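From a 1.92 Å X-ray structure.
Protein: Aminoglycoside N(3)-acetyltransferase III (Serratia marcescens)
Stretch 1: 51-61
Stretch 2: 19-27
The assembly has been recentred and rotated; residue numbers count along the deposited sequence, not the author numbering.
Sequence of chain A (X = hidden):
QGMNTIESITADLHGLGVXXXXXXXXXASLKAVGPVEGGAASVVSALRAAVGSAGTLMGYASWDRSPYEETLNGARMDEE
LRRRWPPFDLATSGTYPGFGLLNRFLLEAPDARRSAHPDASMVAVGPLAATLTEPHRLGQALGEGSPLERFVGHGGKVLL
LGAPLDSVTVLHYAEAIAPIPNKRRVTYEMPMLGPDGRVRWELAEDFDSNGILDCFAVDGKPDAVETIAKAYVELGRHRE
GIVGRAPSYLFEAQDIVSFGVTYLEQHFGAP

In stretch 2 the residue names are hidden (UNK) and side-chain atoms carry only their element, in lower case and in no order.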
# COMPACT_ATOMS: atom_id res chain seq x y z
N VAL A 51 -9.70 -12.25 10.11
CA VAL A 51 -8.83 -11.70 11.17
C VAL A 51 -9.55 -11.44 12.50
O VAL A 51 -8.88 -11.06 13.50
CB VAL A 51 -8.12 -10.41 10.71
CG1 VAL A 51 -7.23 -10.70 9.44
CG2 VAL A 51 -9.16 -9.25 10.53
N GLY A 52 -10.87 -11.64 12.57
CA GLY A 52 -11.61 -11.39 13.80
C GLY A 52 -11.69 -9.93 14.17
O GLY A 52 -11.15 -9.04 13.50
N SER A 53 -12.40 -9.67 15.27
CA SER A 53 -12.57 -8.31 15.72
C SER A 53 -11.28 -7.74 16.25
O SER A 53 -11.15 -6.52 16.29
CB SER A 53 -13.68 -8.25 16.78
OG SER A 53 -13.31 -8.98 17.93
N ALA A 54 -10.27 -8.57 16.57
CA ALA A 54 -9.00 -8.05 17.07
C ALA A 54 -7.99 -7.75 15.97
O ALA A 54 -6.97 -7.08 16.23
CB ALA A 54 -8.38 -9.04 18.06
N GLY A 55 -8.25 -8.23 14.75
CA GLY A 55 -7.35 -7.99 13.63
C GLY A 55 -7.55 -6.62 13.02
O GLY A 55 -8.59 -5.95 13.21
N THR A 56 -6.57 -6.23 12.24
CA THR A 56 -6.63 -4.96 11.53
C THR A 56 -6.36 -5.21 10.05
O THR A 56 -5.47 -5.97 9.68
CB THR A 56 -5.63 -3.96 12.11
OG1 THR A 56 -6.04 -3.61 13.44
CG2 THR A 56 -5.61 -2.68 11.30
N LEU A 57 -7.16 -4.61 9.18
CA LEU A 57 -6.89 -4.69 7.76
C LEU A 57 -6.39 -3.35 7.31
O LEU A 57 -6.83 -2.31 7.80
CB LEU A 57 -8.18 -5.02 6.95
CG LEU A 57 -9.02 -6.18 7.47
CD1 LEU A 57 -10.39 -6.28 6.74
CD2 LEU A 57 -8.15 -7.46 7.33
N MET A 58 -5.56 -3.37 6.27
CA MET A 58 -4.96 -2.14 5.80
C MET A 58 -4.83 -2.16 4.29
O MET A 58 -4.64 -3.22 3.67
CB MET A 58 -3.59 -1.96 6.43
CG MET A 58 -2.89 -0.66 6.10
SD MET A 58 -1.33 -0.54 7.10
CE MET A 58 -0.54 0.88 6.34
N GLY A 59 -4.88 -0.98 3.70
CA GLY A 59 -4.81 -0.92 2.25
C GLY A 59 -4.18 0.38 1.82
O GLY A 59 -4.23 1.39 2.55
N TYR A 60 -3.62 0.38 0.62
CA TYR A 60 -2.95 1.55 0.05
C TYR A 60 -3.94 2.27 -0.85
O TYR A 60 -4.13 1.90 -2.01
CB TYR A 60 -1.70 1.11 -0.69
CG TYR A 60 -0.76 2.15 -1.21
CD1 TYR A 60 -0.82 3.49 -0.80
CD2 TYR A 60 0.19 1.78 -2.14
CE1 TYR A 60 0.07 4.43 -1.32
CE2 TYR A 60 1.08 2.70 -2.67
CZ TYR A 60 1.03 4.02 -2.26
OH TYR A 60 1.92 4.92 -2.80
N ALA A 61 -4.58 3.32 -0.31
CA ALA A 61 -5.72 3.92 -1.01
C ALA A 61 -5.29 5.02 -1.97
O ALA A 61 -5.81 5.11 -3.09
CB ALA A 61 -6.72 4.49 0.00
N UNK A 19 -4.82 -15.46 10.25
CA UNK A 19 -5.29 -15.91 11.56
C UNK A 19 -5.96 -14.77 12.31
O UNK A 19 -5.64 -13.59 12.07
c UNK A 19 -3.56 -17.79 11.96
n UNK A 19 -3.76 -21.79 10.00
n UNK A 19 -4.19 -20.15 11.55
n UNK A 19 -4.71 -19.82 9.30
c UNK A 19 -4.66 -18.85 12.01
c UNK A 19 -4.23 -20.58 10.28
c UNK A 19 -4.13 -16.45 12.41
N UNK A 20 -6.92 -15.08 13.20
CA UNK A 20 -7.48 -14.05 14.08
C UNK A 20 -6.42 -13.25 14.84
O UNK A 20 -5.47 -13.80 15.41
c UNK A 20 -7.60 -16.37 13.35
c UNK A 20 -8.81 -16.02 14.24
c UNK A 20 -8.38 -14.86 15.03
N UNK A 21 -6.60 -11.93 14.83
CA UNK A 21 -5.64 -11.03 15.45
C UNK A 21 -4.63 -10.44 14.50
O UNK A 21 -3.90 -9.51 14.88
N UNK A 22 -4.52 -10.98 13.29
CA UNK A 22 -3.47 -10.55 12.37
C UNK A 22 -3.70 -9.12 11.94
O UNK A 22 -4.84 -8.66 11.83
c UNK A 22 -2.74 -12.71 11.28
o UNK A 22 -2.20 -12.90 12.38
c UNK A 22 -3.46 -11.39 11.09
o UNK A 22 -2.75 -13.56 10.33
N UNK A 23 -2.60 -8.46 11.61
CA UNK A 23 -2.60 -7.21 10.88
C UNK A 23 -2.24 -7.51 9.42
O UNK A 23 -1.13 -7.98 9.14
c UNK A 23 -1.59 -6.24 11.51
c UNK A 23 -1.18 -5.01 10.69
c UNK A 23 -0.05 -4.25 11.53
c UNK A 23 -2.36 -4.07 10.50
N UNK A 24 -3.17 -7.27 8.50
CA UNK A 24 -3.03 -7.64 7.10
C UNK A 24 -3.09 -6.39 6.24
O UNK A 24 -4.07 -5.64 6.28
c UNK A 24 -4.13 -8.64 6.70
c UNK A 24 -4.04 -9.85 7.63
c UNK A 24 -3.94 -9.10 5.23
c UNK A 24 -2.77 -10.61 7.45
N UNK A 25 -2.08 -6.18 5.42
CA UNK A 25 -2.17 -5.21 4.35
C UNK A 25 -2.48 -5.98 3.07
O UNK A 25 -1.72 -6.87 2.68
c UNK A 25 0.18 -1.09 1.83
c UNK A 25 -0.86 -4.43 4.19
c UNK A 25 -0.90 -3.37 3.08
s UNK A 25 0.47 -2.11 3.29
N UNK A 26 -3.59 -5.61 2.41
CA UNK A 26 -4.08 -6.36 1.24
C UNK A 26 -3.81 -5.58 -0.04
O UNK A 26 -4.15 -4.39 -0.14
c UNK A 26 -5.60 -6.63 1.37
c UNK A 26 -6.12 -7.61 0.26
c UNK A 26 -5.97 -7.10 2.77
N UNK A 27 -3.30 -6.27 -1.06
CA UNK A 27 -3.29 -5.74 -2.42
C UNK A 27 -4.07 -6.74 -3.26
O UNK A 27 -3.70 -7.90 -3.31
c UNK A 27 -1.86 -5.58 -2.98
c UNK A 27 -0.08 -5.31 -1.11
c UNK A 27 0.06 -3.12 -1.11
n UNK A 27 -0.82 -3.48 -2.03
c UNK A 27 -0.93 -4.86 -2.06
n UNK A 27 0.52 -4.21 -0.54
O HOH W 1 -3.56 -1.74 -1.25

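Position 19 carries a long side chain: three carbons, a nitrogen, then a carbon bearing two more nitrogens. Its CA-to-CB bond points away from stretch 1, and only its backbone comes close, with O 3.8 Å from Val-51 CA. The end group is a guanidinium, so the residue is Arg-19.

At position 20, three carbons close a ring onto the backbone N. Its CA lies 3.4 Å from Val-51 O, a CA-H...O contact. This is Pro-20.

Position 21 has no side-chain atoms. Its N donates a nearly straight hydrogen bond to Val-51 O (2.8 Å). Phi is positive (96°), and a CB would be jammed against the carbonyl O of Pro-20. The residue is Gly-21.

Position 22 has two carbons, the second carrying two oxygens. Its backbone O accepts a hydrogen bond from Thr-56 N (3.0 Å). The same O lies 3.2 Å from Gly-55 CA, and a CB on Gly-55 would clash with it. The side chain is a short carboxylate, so this is Asp-22. OD2 accepts a hydrogen bond from Arg-19 N (2.8 Å), across the type II turn from Arg-19 to Asp-22.

Position 23 has four carbons, forked at the second. One terminal carbon lies 3.6 Å from Thr-56 CG2. It is Leu-23, with chi1 t and chi2 p, and that carbon is CD1.

Position 24 also has four carbons, but the fork is at the first and one arm is two carbons long. The first carbon of that arm packs on Val-51 CG1 (3.8 Å), and CB lies 4.2 Å from Leu-57 CD2. This is Ile-24, and the packing carbon is CG1.

Position 25 is an unbranched chain of two carbons, a sulfur and a carbon. The last carbon lies 3.8 Å from Tyr-60 CB, and CB is 4.3 Å from Met-58 CB. This is Met-25; its extended side chain brings CE to Tyr-60.

Position 26 has one carbon carrying two more. Its N donates to Met-58 O (2.9 Å). A water bridges its O (2.9 Å from the water O) and Tyr-60 N (2.8 Å from the water O). It is Val-26.

Position 27 has one carbon, then a five-membered ring of three carbons and two nitrogens. The ring stays beyond 4.5 Å of stretch 1. It is His-27.

The contact is a parallel pairing of strands 56-60 and 23-27. Thr-56 O receives Ile-24 N (2.9 Å), and Ile-24 O receives Met-58 N (2.7 Å). Each strand thus bonds to alternate residues of the other. Thr-56, Leu-23, Met-58 and Met-25 share one face; Leu-57 and Ile-24 lie on the other. The Gly-21 bond to Val-51 extends the contact into the loop before the strand, and the water continues it where direct bonding stops.

Stretch 2 (19-27) RPGDLIMVH
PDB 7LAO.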